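WipB (Legionella pneumophila, PDB 5NNY) is a translocated Ser/Thr phosphatase that targets the host lysosomal nutrient-sensing machinery, its phosphatase domain being the part described here. Local coordinates at residues L17-L22 / I28-E33; A49-W52 / A56-F59; K110-L115 / Q184-H189; H129-V134 / K150-I155. All blocks are in the same frame, centred on the assembly; numbering follows the deposited sequence.

Interaction 1. Residues L17-L22 / I28-E33; sequences LFLNIL and IAISPE
I28 and L19 meet methyl to methyl, CD1 of I28 lying 3.6 Å from CD1 of L19, and the two side chains cross at about a right angle. The same I28 CD1 also rests on the root of L22, 3.6 Å from L22 CB, so a single methyl bridges two residues one turn apart on helix 15-24. It is placed there by a chi1 of 66° that sets CG1 of I28 between its backbone N and carbonyl carbon, with CD1 fully extended beyond. The other branch of the leucine reaches further along: L19 CD2 approaches I30 CD1 at 4.3 Å, a looser touch. Y35 of helix 32-42 lies against both L19 and I30, and F38 adds to the cover of L19.

One polar bond crosses the contact. I28 N donates to L22 O at 3.2 Å, with an N-H...O angle of 155°, and the donor stands well above the carbonyl plane. It ties the chain just after the helix back to its last full turn. A29 then pairs through its backbone with K83, joining strand 28-29 to strand 83-84.

The chemistry is thus almost wholly aliphatic: L19, L22 and I28 are buried, and across these segments the link from helix 15-24 to strand 28-29 is held by their apolar packing beside a single off-plane backbone bond.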
loop_
_atom_site.group_PDB
_atom_site.type_symbol
_atom_site.label_atom_id
_atom_site.label_comp_id
_atom_site.label_asym_id
_atom_site.label_seq_id
_atom_site.Cartn_x
_atom_site.Cartn_y
_atom_site.Cartn_z
ATOM N N LEU A 17 -1.512 -9.549 -11.229
ATOM C CA LEU A 17 -2.832 -8.939 -11.134
ATOM C C LEU A 17 -2.746 -7.431 -11.310
ATOM O O LEU A 17 -3.511 -6.850 -12.090
ATOM C CB LEU A 17 -3.467 -9.298 -9.787
ATOM C CG LEU A 17 -4.785 -8.626 -9.400
ATOM C CD1 LEU A 17 -5.905 -8.855 -10.427
ATOM C CD2 LEU A 17 -5.211 -9.089 -8.013
ATOM N N PHE A 18 -1.794 -6.788 -10.612
ATOM C CA PHE A 18 -1.534 -5.356 -10.782
ATOM C C PHE A 18 -1.258 -5.013 -12.244
ATOM O O PHE A 18 -1.865 -4.090 -12.801
ATOM C CB PHE A 18 -0.360 -4.933 -9.892
ATOM C CG PHE A 18 -0.207 -3.434 -9.719
ATOM C CD1 PHE A 18 -1.300 -2.584 -9.768
ATOM C CD2 PHE A 18 1.042 -2.883 -9.501
ATOM C CE1 PHE A 18 -1.130 -1.211 -9.597
ATOM C CE2 PHE A 18 1.213 -1.518 -9.332
ATOM C CZ PHE A 18 0.120 -0.675 -9.385
ATOM N N LEU A 19 -0.341 -5.746 -12.885
ATOM C CA LEU A 19 -0.082 -5.535 -14.306
ATOM C C LEU A 19 -1.352 -5.677 -15.139
ATOM O O LEU A 19 -1.612 -4.860 -16.029
ATOM C CB LEU A 19 0.977 -6.528 -14.803
ATOM C CG LEU A 19 1.440 -6.239 -16.242
ATOM C CD1 LEU A 19 2.493 -5.156 -16.235
ATOM C CD2 LEU A 19 2.005 -7.478 -16.910
ATOM N N ASN A 20 -2.135 -6.727 -14.889
ATOM C CA ASN A 20 -3.329 -6.977 -15.692
ATOM C C ASN A 20 -4.287 -5.793 -15.638
ATOM O O ASN A 20 -4.791 -5.336 -16.676
ATOM C CB ASN A 20 -4.017 -8.252 -15.208
ATOM C CG ASN A 20 -4.881 -8.887 -16.275
ATOM O OD1 ASN A 20 -4.582 -8.807 -17.473
ATOM N ND2 ASN A 20 -5.953 -9.543 -15.847
ATOM N N ILE A 21 -4.539 -5.276 -14.435
ATOM C CA ILE A 21 -5.470 -4.162 -14.300
ATOM C C ILE A 21 -4.932 -2.933 -15.019
ATOM O O ILE A 21 -5.668 -2.253 -15.753
ATOM C CB ILE A 21 -5.758 -3.880 -12.815
ATOM C CG1 ILE A 21 -6.401 -5.098 -12.152
ATOM C CG2 ILE A 21 -6.683 -2.680 -12.664
ATOM C CD1 ILE A 21 -6.401 -5.015 -10.621
ATOM N N LEU A 22 -3.633 -2.652 -14.856
ATOM C CA LEU A 22 -3.018 -1.502 -15.511
ATOM C C LEU A 22 -3.140 -1.593 -17.030
ATOM O O LEU A 22 -3.328 -0.574 -17.697
ATOM C CB LEU A 22 -1.549 -1.386 -15.094
ATOM C CG LEU A 22 -1.283 -0.963 -13.656
ATOM C CD1 LEU A 22 0.169 -1.228 -13.290
ATOM C CD2 LEU A 22 -1.623 0.519 -13.474
ATOM N N ILE A 28 -1.164 1.397 -19.069
ATOM C CA ILE A 28 0.139 1.032 -19.611
ATOM C C ILE A 28 -0.039 0.211 -20.873
ATOM O O ILE A 28 -1.043 -0.478 -21.068
ATOM C CB ILE A 28 1.020 0.234 -18.619
ATOM C CG1 ILE A 28 0.385 -1.119 -18.333
ATOM C CG2 ILE A 28 1.265 1.024 -17.346
ATOM C CD1 ILE A 28 1.209 -1.992 -17.381
ATOM N N ALA A 29 0.984 0.275 -21.717
ATOM C CA ALA A 29 1.114 -0.584 -22.883
ATOM C C ALA A 29 2.319 -1.496 -22.708
ATOM O O ALA A 29 3.383 -1.068 -22.253
ATOM C CB ALA A 29 1.252 0.232 -24.169
ATOM N N ILE A 30 2.126 -2.763 -23.049
ATOM C CA ILE A 30 3.167 -3.784 -22.978
ATOM C C ILE A 30 2.823 -4.794 -24.051
ATOM O O ILE A 30 1.650 -5.101 -24.265
ATOM C CB ILE A 30 3.249 -4.433 -21.569
ATOM C CG1 ILE A 30 4.451 -5.384 -21.443
ATOM C CG2 ILE A 30 1.978 -5.212 -21.254
ATOM C CD1 ILE A 30 4.520 -6.091 -20.059
ATOM N N SER A 31 3.830 -5.281 -24.750
ATOM C CA SER A 31 3.576 -6.215 -25.825
ATOM C C SER A 31 3.028 -7.528 -25.275
ATOM O O SER A 31 3.270 -7.881 -24.114
ATOM C CB SER A 31 4.842 -6.474 -26.637
ATOM O OG SER A 31 5.828 -7.191 -25.896
ATOM N N PRO A 32 2.259 -8.254 -26.082
ATOM C CA PRO A 32 1.837 -9.596 -25.668
ATOM C C PRO A 32 3.004 -10.501 -25.311
ATOM O O PRO A 32 2.906 -11.292 -24.363
ATOM C CB PRO A 32 1.074 -10.115 -26.896
ATOM C CG PRO A 32 0.572 -8.892 -27.571
ATOM C CD PRO A 32 1.631 -7.838 -27.349
ATOM N N GLU A 33 4.116 -10.416 -26.044
ATOM C CA GLU A 33 5.223 -11.313 -25.727
ATOM C C GLU A 33 5.866 -10.952 -24.391
ATOM O O GLU A 33 6.275 -11.845 -23.627
ATOM C CB GLU A 33 6.254 -11.315 -26.859
ATOM C CG GLU A 33 7.357 -12.345 -26.620
ATOM C CD GLU A 33 8.191 -12.667 -27.861
ATOM O OE1 GLU A 33 8.210 -11.858 -28.819
ATOM O OE2 GLU A 33 8.825 -13.745 -27.869
#

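Interaction 2. Residues A49-W52 / A56-F59; sequences ADYW and APVF
P57 wedges its CG against the edges of two aromatic rings. CD2 of Y51 lies 4.2 Å from P57 CG, and CD1 of W52 stands 4.4 Å from that same carbon. In both cases the methylene comes in near the plane of the ring, so neither aromatic lays its face on the proline. The side chains of Y51 and P57 cross at about a right angle. Y51 reaches this spot with its CG anti to the backbone N (chi1 179°).

At the other end of the contact the chains pass close, mostly through backbone: A49 CA is 4.0 Å from A56 N, and the A56 methyl, CB, is 4.1 Å from A49 N. No hydrogen bond spans the two segments.

The proline sits within a turn closed by F59 N, which donates to A56 O at 3.1 Å, and P57 O takes a bond from S60 OG. Further out, V58 pairs through its backbone with E46, while F59 leans on A163 and E166 of helix 159-169.

This is a surface loop between helices 32-42 and 64-79 that doubles back on itself, and 56-59 forms a beta turn with near-helical angles and proline at its second position.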
loop_
_atom_site.group_PDB
_atom_site.type_symbol
_atom_site.label_atom_id
_atom_site.label_comp_id
_atom_site.label_asym_id
_atom_site.label_seq_id
_atom_site.Cartn_x
_atom_site.Cartn_y
_atom_site.Cartn_z
ATOM N N ALA A 49 6.068 -19.996 -2.859
ATOM C CA ALA A 49 6.033 -20.552 -1.516
ATOM C C ALA A 49 4.972 -21.650 -1.435
ATOM O O ALA A 49 4.072 -21.737 -2.271
ATOM C CB ALA A 49 5.753 -19.456 -0.486
ATOM N N ASP A 50 5.091 -22.502 -0.410
ATOM C CA ASP A 50 4.135 -23.599 -0.201
ATOM C C ASP A 50 4.034 -24.503 -1.426
ATOM O O ASP A 50 2.969 -25.053 -1.713
ATOM C CB ASP A 50 2.749 -23.059 0.164
ATOM C CG ASP A 50 2.782 -22.129 1.356
ATOM O OD1 ASP A 50 3.499 -22.439 2.330
ATOM O OD2 ASP A 50 2.092 -21.086 1.318
ATOM N N TYR A 51 5.133 -24.629 -2.179
ATOM C CA TYR A 51 5.185 -25.455 -3.388
ATOM C C TYR A 51 5.872 -26.788 -3.099
ATOM O O TYR A 51 5.233 -27.848 -3.152
ATOM C CB TYR A 51 5.873 -24.659 -4.530
ATOM C CG TYR A 51 6.030 -25.401 -5.849
ATOM C CD1 TYR A 51 4.918 -25.877 -6.549
ATOM C CD2 TYR A 51 7.289 -25.599 -6.406
ATOM C CE1 TYR A 51 5.074 -26.553 -7.747
ATOM C CE2 TYR A 51 7.452 -26.271 -7.604
ATOM C CZ TYR A 51 6.346 -26.754 -8.263
ATOM O OH TYR A 51 6.533 -27.418 -9.453
ATOM N N TRP A 52 7.163 -26.750 -2.758
ATOM C CA TRP A 52 7.877 -27.904 -2.238
ATOM C C TRP A 52 8.216 -27.792 -0.762
ATOM O O TRP A 52 8.504 -28.813 -0.130
ATOM C CB TRP A 52 9.180 -28.130 -3.010
ATOM C CG TRP A 52 9.009 -28.823 -4.291
ATOM C CD1 TRP A 52 9.242 -28.308 -5.522
ATOM C CD2 TRP A 52 8.585 -30.180 -4.491
ATOM N NE1 TRP A 52 8.989 -29.249 -6.487
ATOM C CE2 TRP A 52 8.583 -30.409 -5.882
ATOM C CE3 TRP A 52 8.219 -31.225 -3.632
ATOM C CZ2 TRP A 52 8.221 -31.632 -6.442
ATOM C CZ3 TRP A 52 7.865 -32.444 -4.187
ATOM C CH2 TRP A 52 7.868 -32.632 -5.589
ATOM N N ALA A 56 9.930 -20.691 -0.838
ATOM C CA ALA A 56 10.137 -20.863 -2.265
ATOM C C ALA A 56 11.452 -21.602 -2.490
ATOM O O ALA A 56 12.424 -21.372 -1.756
ATOM C CB ALA A 56 10.174 -19.511 -2.976
ATOM N N PRO A 57 11.514 -22.504 -3.472
ATOM C CA PRO A 57 12.743 -23.297 -3.668
ATOM C C PRO A 57 14.008 -22.472 -3.816
ATOM O O PRO A 57 15.082 -22.918 -3.377
ATOM C CB PRO A 57 12.432 -24.084 -4.945
ATOM C CG PRO A 57 10.939 -24.293 -4.870
ATOM C CD PRO A 57 10.388 -23.003 -4.284
ATOM N N VAL A 58 13.918 -21.273 -4.407
ATOM C CA VAL A 58 15.121 -20.486 -4.693
ATOM C C VAL A 58 15.900 -20.194 -3.409
ATOM O O VAL A 58 17.133 -20.136 -3.418
ATOM C CB VAL A 58 14.753 -19.193 -5.452
ATOM C CG1 VAL A 58 13.796 -18.310 -4.648
ATOM C CG2 VAL A 58 16.002 -18.412 -5.823
ATOM N N PHE A 59 15.204 -20.047 -2.279
ATOM C CA PHE A 59 15.888 -19.615 -1.067
ATOM C C PHE A 59 16.569 -20.750 -0.316
ATOM O O PHE A 59 17.319 -20.480 0.625
ATOM C CB PHE A 59 14.903 -18.884 -0.155
ATOM C CG PHE A 59 14.352 -17.638 -0.777
ATOM C CD1 PHE A 59 15.199 -16.583 -1.088
ATOM C CD2 PHE A 59 13.002 -17.526 -1.074
ATOM C CE1 PHE A 59 14.712 -15.433 -1.674
ATOM C CE2 PHE A 59 12.499 -16.366 -1.660
ATOM C CZ PHE A 59 13.354 -15.320 -1.962
#

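Interaction 3. Residues K110-L115 / Q184-H189; sequences KLLQAL and QVYKKH
The ring of Y186 takes CD1 of L112 at its edge, in plane, with Y186 CD1 3.9 Å from that methyl; F133 meets the tyrosine ring edge-to-face. The second flat group, the H189 imidazole, stacks with F122 and receives V185 O at its edge. This is helix-on-helix packing beside the central sheet of a calcineurin-type phosphoesterase fold: helix 105-117 lies against the last part of helix 175-186, where a wider pi-type turn occurs, and strand 121-125 touches both L112 and Y186.

L112 and Y186 run side by side, pointing the same way. Chi1 of -177° places the tyrosine CG anti to its N and carries the ring along the leucine, and beyond the packing the Y186 hydroxyl is hydrogen-bonded to OE1 of E97.

V185 carries much of the contact, spreading its two methyls over the backbone of the facing helix. CG1 sits 3.7 Å from L112 O and 4.1 Å from L112 CB, while CG2 lies 4.1 Å from Q113 CA. No hydrogen bond crosses between the segments; the polar ends of K110, Q113 and H189 find partners within their own segments. K110 NZ reaches Q113 OE1 at 2.6 Å in the carbonyl plane and also forms a salt bridge with E177 of helix 175-186, a polar tie flanking the apolar patch.

H189 turns its imidazole back onto V185: ND1 donates to V185 O at 2.8 Å, the N-H...O angle being 159°.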
loop_
_atom_site.group_PDB
_atom_site.type_symbol
_atom_site.label_atom_id
_atom_site.label_comp_id
_atom_site.label_asym_id
_atom_site.label_seq_id
_atom_site.Cartn_x
_atom_site.Cartn_y
_atom_site.Cartn_z
ATOM N N LYS A 110 8.918 -2.071 -8.311
ATOM C CA LYS A 110 9.421 -1.613 -9.603
ATOM C C LYS A 110 8.295 -1.085 -10.470
ATOM O O LYS A 110 8.500 -0.153 -11.258
ATOM C CB LYS A 110 10.146 -2.742 -10.337
ATOM C CG LYS A 110 11.488 -3.122 -9.720
ATOM C CD LYS A 110 12.372 -1.903 -9.478
ATOM C CE LYS A 110 13.377 -1.686 -10.610
ATOM N NZ LYS A 110 14.090 -0.363 -10.465
ATOM N N LEU A 111 7.108 -1.690 -10.363
ATOM C CA LEU A 111 5.953 -1.200 -11.114
ATOM C C LEU A 111 5.544 0.185 -10.640
ATOM O O LEU A 111 5.280 1.073 -11.458
ATOM C CB LEU A 111 4.775 -2.174 -11.001
ATOM C CG LEU A 111 4.848 -3.344 -11.988
ATOM C CD1 LEU A 111 3.787 -4.363 -11.677
ATOM C CD2 LEU A 111 4.697 -2.857 -13.446
ATOM N N LEU A 112 5.467 0.380 -9.320
ATOM C CA LEU A 112 5.178 1.702 -8.780
ATOM C C LEU A 112 6.207 2.726 -9.247
ATOM O O LEU A 112 5.854 3.858 -9.583
ATOM C CB LEU A 112 5.130 1.661 -7.249
ATOM C CG LEU A 112 4.032 0.793 -6.629
ATOM C CD1 LEU A 112 4.118 0.774 -5.092
ATOM C CD2 LEU A 112 2.634 1.271 -7.104
ATOM N N GLN A 113 7.490 2.358 -9.243
ATOM C CA GLN A 113 8.533 3.287 -9.682
ATOM C C GLN A 113 8.343 3.713 -11.138
ATOM O O GLN A 113 8.471 4.898 -11.473
ATOM C CB GLN A 113 9.898 2.637 -9.484
ATOM C CG GLN A 113 11.095 3.527 -9.789
ATOM C CD GLN A 113 12.383 2.776 -9.503
ATOM O OE1 GLN A 113 12.528 1.631 -9.913
ATOM N NE2 GLN A 113 13.302 3.400 -8.773
ATOM N N ALA A 114 8.027 2.764 -12.017
ATOM C CA ALA A 114 7.772 3.103 -13.417
ATOM C C ALA A 114 6.528 3.974 -13.565
ATOM O O ALA A 114 6.514 4.916 -14.366
ATOM C CB ALA A 114 7.623 1.832 -14.248
ATOM N N LEU A 115 5.471 3.674 -12.809
ATOM C CA LEU A 115 4.287 4.531 -12.836
ATOM C C LEU A 115 4.657 5.962 -12.471
ATOM O O LEU A 115 4.284 6.917 -13.168
ATOM C CB LEU A 115 3.220 3.977 -11.886
ATOM C CG LEU A 115 2.487 2.730 -12.369
ATOM C CD1 LEU A 115 1.582 2.154 -11.281
ATOM C CD2 LEU A 115 1.669 3.042 -13.641
ATOM N N GLN A 184 11.370 7.869 -2.448
ATOM C CA GLN A 184 11.150 8.676 -3.651
ATOM C C GLN A 184 9.787 8.436 -4.281
ATOM O O GLN A 184 9.264 9.304 -4.990
ATOM C CB GLN A 184 12.241 8.381 -4.683
ATOM C CG GLN A 184 13.593 8.846 -4.241
ATOM C CD GLN A 184 13.650 10.352 -4.121
ATOM O OE1 GLN A 184 13.131 11.076 -4.978
ATOM N NE2 GLN A 184 14.265 10.838 -3.049
ATOM N N VAL A 185 9.210 7.269 -4.055
ATOM C CA VAL A 185 8.027 6.831 -4.778
ATOM C C VAL A 185 6.900 6.495 -3.816
ATOM O O VAL A 185 5.826 7.105 -3.855
ATOM C CB VAL A 185 8.350 5.619 -5.672
ATOM C CG1 VAL A 185 7.083 5.129 -6.369
ATOM C CG2 VAL A 185 9.426 6.004 -6.695
ATOM N N TYR A 186 7.137 5.518 -2.948
ATOM C CA TYR A 186 6.030 4.924 -2.203
ATOM C C TYR A 186 5.412 5.902 -1.207
ATOM O O TYR A 186 4.185 6.114 -1.203
ATOM C CB TYR A 186 6.509 3.656 -1.489
ATOM C CG TYR A 186 5.390 2.936 -0.758
ATOM C CD1 TYR A 186 4.556 2.039 -1.436
ATOM C CD2 TYR A 186 5.186 3.125 0.617
ATOM C CE1 TYR A 186 3.534 1.361 -0.778
ATOM C CE2 TYR A 186 4.157 2.456 1.283
ATOM C CZ TYR A 186 3.339 1.575 0.587
ATOM O OH TYR A 186 2.335 0.888 1.249
ATOM N N LYS A 187 6.234 6.495 -0.340
ATOM C CA LYS A 187 5.668 7.191 0.817
ATOM C C LYS A 187 4.947 8.474 0.427
ATOM O O LYS A 187 4.011 8.885 1.118
ATOM C CB LYS A 187 6.753 7.493 1.866
ATOM C CG LYS A 187 7.756 8.589 1.478
ATOM C CD LYS A 187 8.700 8.881 2.636
ATOM C CE LYS A 187 9.627 10.069 2.347
ATOM N NZ LYS A 187 10.666 10.135 3.410
ATOM N N LYS A 188 5.363 9.133 -0.644
ATOM C CA LYS A 188 4.687 10.373 -0.986
ATOM C C LYS A 188 3.382 10.143 -1.742
ATOM O O LYS A 188 2.663 11.110 -2.003
ATOM C CB LYS A 188 5.642 11.274 -1.768
ATOM C CG LYS A 188 6.779 11.817 -0.886
ATOM C CD LYS A 188 8.016 12.259 -1.679
ATOM C CE LYS A 188 9.292 12.250 -0.797
ATOM N NZ LYS A 188 9.350 13.354 0.215
ATOM N N HIS A 189 3.047 8.894 -2.070
ATOM C CA HIS A 189 1.770 8.573 -2.695
ATOM C C HIS A 189 0.804 7.926 -1.713
ATOM O O HIS A 189 -0.308 7.539 -2.101
ATOM C CB HIS A 189 1.977 7.659 -3.913
ATOM C CG HIS A 189 2.571 8.368 -5.088
ATOM N ND1 HIS A 189 3.931 8.549 -5.235
ATOM C CD2 HIS A 189 1.991 8.992 -6.141
ATOM C CE1 HIS A 189 4.166 9.223 -6.345
ATOM N NE2 HIS A 189 3.006 9.506 -6.914
#

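Interaction 4. Residues H129-V134 / K150-I155; sequences HGIEFV and KRLGNI
E132 and L152 are where the two backbones come nearest, their CA atoms 6.1 Å apart. The residues 129-134 belong to the regular helix 128-138, whereas 150-153 make a weakly bonded helical turn that runs out into loop, and no hydrogen bond passes between the two.

L152 makes the apolar contact. With CG anti to its carbonyl carbon (chi1 -67°), it sends CD1 onto the helix surface, 3.7 Å from E132 CA, 4.1 Å from I131 O and 4.2 Å from I131 CG2. The leucine thus rides over the backbone between two consecutive residues, crossing I131 at about a right angle, and H262 of helix 262-270 also touches L152.

E132 slides past L152 in the opposite direction. Its CG is anti to the backbone N (chi1 172°) and the chain stays extended, so the aliphatic part lies along the leucine, CB 4.1 Å from L152 CD1, and the carboxylate arrives beside G153. There OE1 is 3.9 Å from G153 N, too far for a bond; its polar partner is Q156 NE2.

At the start of the helix, H129 bonds through ND1 to V99 O and touches D96 and D100, a neighbourhood consistent with the metal-binding motifs of calcineurin-type phosphatases.

The contact therefore mixes an oily stem with a buried acid: the glutamate lends its methylenes to the leucine, and the hydrogen bond from Q156 to OE1 would probably help stabilise the buried carboxylate, since G153 offers only a distant N-H.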
loop_
_atom_site.group_PDB
_atom_site.type_symbol
_atom_site.label_atom_id
_atom_site.label_comp_id
_atom_site.label_asym_id
_atom_site.label_seq_id
_atom_site.Cartn_x
_atom_site.Cartn_y
_atom_site.Cartn_z
ATOM N N HIS A 129 -0.911 -4.120 6.072
ATOM C CA HIS A 129 0.199 -4.752 5.356
ATOM C C HIS A 129 1.234 -3.709 4.941
ATOM O O HIS A 129 2.435 -3.866 5.187
ATOM C CB HIS A 129 -0.320 -5.517 4.130
ATOM C CG HIS A 129 -1.054 -6.780 4.451
ATOM N ND1 HIS A 129 -0.421 -7.992 4.629
ATOM C CD2 HIS A 129 -2.380 -7.026 4.596
ATOM C CE1 HIS A 129 -1.321 -8.925 4.888
ATOM N NE2 HIS A 129 -2.515 -8.365 4.871
ATOM N N GLY A 130 0.779 -2.645 4.329
ATOM C CA GLY A 130 1.662 -1.597 3.905
ATOM C C GLY A 130 2.409 -0.892 5.023
ATOM O O GLY A 130 3.532 -0.529 4.915
ATOM N N ILE A 131 1.769 -0.808 6.173
ATOM C CA ILE A 131 2.372 -0.192 7.313
ATOM C C ILE A 131 3.615 -0.992 7.827
ATOM O O ILE A 131 4.468 -0.452 8.402
ATOM C CB ILE A 131 1.299 0.072 8.380
ATOM C CG1 ILE A 131 1.366 1.473 8.884
ATOM C CG2 ILE A 131 1.400 -0.894 9.502
ATOM C CD1 ILE A 131 0.103 1.883 9.562
ATOM N N GLU A 132 3.655 -2.298 7.623
ATOM C CA GLU A 132 4.805 -3.053 7.991
ATOM C C GLU A 132 5.997 -2.648 7.089
ATOM O O GLU A 132 7.093 -2.540 7.548
ATOM C CB GLU A 132 4.523 -4.526 7.887
ATOM C CG GLU A 132 5.738 -5.367 8.062
ATOM C CD GLU A 132 5.450 -6.863 8.229
ATOM O OE1 GLU A 132 4.321 -7.275 8.299
ATOM O OE2 GLU A 132 6.405 -7.612 8.259
ATOM N N PHE A 133 5.740 -2.442 5.806
ATOM C CA PHE A 133 6.814 -1.963 4.930
ATOM C C PHE A 133 7.289 -0.568 5.347
ATOM O O PHE A 133 8.504 -0.300 5.393
ATOM C CB PHE A 133 6.339 -1.974 3.472
ATOM C CG PHE A 133 7.399 -1.555 2.477
ATOM C CD1 PHE A 133 8.474 -2.385 2.210
ATOM C CD2 PHE A 133 7.328 -0.316 1.855
ATOM C CE1 PHE A 133 9.458 -2.010 1.293
ATOM C CE2 PHE A 133 8.289 0.072 0.922
ATOM C CZ PHE A 133 9.370 -0.781 0.655
ATOM N N VAL A 134 6.342 0.316 5.676
ATOM C CA VAL A 134 6.675 1.653 6.159
ATOM C C VAL A 134 7.591 1.557 7.375
ATOM O O VAL A 134 8.620 2.234 7.466
ATOM C CB VAL A 134 5.386 2.427 6.495
ATOM C CG1 VAL A 134 5.735 3.671 7.306
ATOM C CG2 VAL A 134 4.623 2.768 5.221
ATOM N N LYS A 150 9.436 -7.308 13.258
ATOM C CA LYS A 150 9.123 -8.595 13.868
ATOM C C LYS A 150 7.734 -8.611 14.500
ATOM O O LYS A 150 6.983 -9.577 14.329
ATOM C CB LYS A 150 10.193 -8.953 14.897
ATOM C CG LYS A 150 10.111 -10.391 15.368
ATOM C CD LYS A 150 11.311 -10.752 16.228
ATOM C CE LYS A 150 11.439 -9.820 17.433
ATOM N NZ LYS A 150 10.167 -9.751 18.224
ATOM N N ARG A 151 7.359 -7.543 15.213
ATOM C CA ARG A 151 6.076 -7.541 15.918
ATOM C C ARG A 151 4.909 -7.438 14.937
ATOM O O ARG A 151 3.912 -8.157 15.061
ATOM C CB ARG A 151 6.021 -6.406 16.955
ATOM C CG ARG A 151 7.220 -6.312 17.918
ATOM C CD ARG A 151 6.831 -6.225 19.407
ATOM N NE ARG A 151 6.211 -4.958 19.828
ATOM C CZ ARG A 151 6.861 -3.920 20.359
ATOM N NH1 ARG A 151 6.185 -2.832 20.727
ATOM N NH2 ARG A 151 8.178 -3.957 20.520
ATOM N N LEU A 152 5.019 -6.557 13.938
ATOM C CA LEU A 152 3.983 -6.500 12.912
ATOM C C LEU A 152 3.888 -7.804 12.128
ATOM O O LEU A 152 2.793 -8.213 11.733
ATOM C CB LEU A 152 4.247 -5.330 11.972
ATOM C CG LEU A 152 4.086 -3.977 12.664
ATOM C CD1 LEU A 152 4.379 -2.865 11.662
ATOM C CD2 LEU A 152 2.658 -3.855 13.244
ATOM N N GLY A 153 5.015 -8.470 11.893
ATOM C CA GLY A 153 4.986 -9.743 11.195
ATOM C C GLY A 153 4.281 -10.845 11.957
ATOM O O GLY A 153 3.912 -11.861 11.355
ATOM N N ASN A 154 4.104 -10.671 13.271
ATOM C CA ASN A 154 3.383 -11.640 14.089
ATOM C C ASN A 154 1.884 -11.637 13.822
ATOM O O ASN A 154 1.195 -12.574 14.242
ATOM C CB ASN A 154 3.586 -11.358 15.580
ATOM C CG ASN A 154 4.957 -11.730 16.077
ATOM O OD1 ASN A 154 5.673 -12.517 15.451
ATOM N ND2 ASN A 154 5.334 -11.173 17.229
ATOM N N ILE A 155 1.342 -10.600 13.183
ATOM C CA ILE A 155 -0.113 -10.472 13.068
ATOM C C ILE A 155 -0.602 -10.580 11.649
ATOM O O ILE A 155 -1.801 -10.385 11.402
ATOM C CB ILE A 155 -0.629 -9.168 13.703
ATOM C CG1 ILE A 155 -0.070 -7.950 12.967
ATOM C CG2 ILE A 155 -0.278 -9.150 15.177
ATOM C CD1 ILE A 155 -0.463 -6.628 13.578
#

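In the fold
Interactions 1, 2 and 4 each join segments close in sequence, while interaction 3 links segments 69 residues apart and spans the chain that contains interaction 4. Interactions 1 and 3 touch, with centres about 17 Å apart: F18 of helix 15-24 packs on L111, L112 and L115 of helix 105-117. Interactions 3 and 4, about 19 Å apart between centres, also meet, through Y186 against G130, F133 and V134. Interactions 1, 3 and 4 thus form one connected run of helical packing beside the mixed sheet of the phosphatase domain. Interaction 2 lies apart, its nearest atoms about 13 Å from interaction 4, in the surface loop joining helices 32-42 and 64-79.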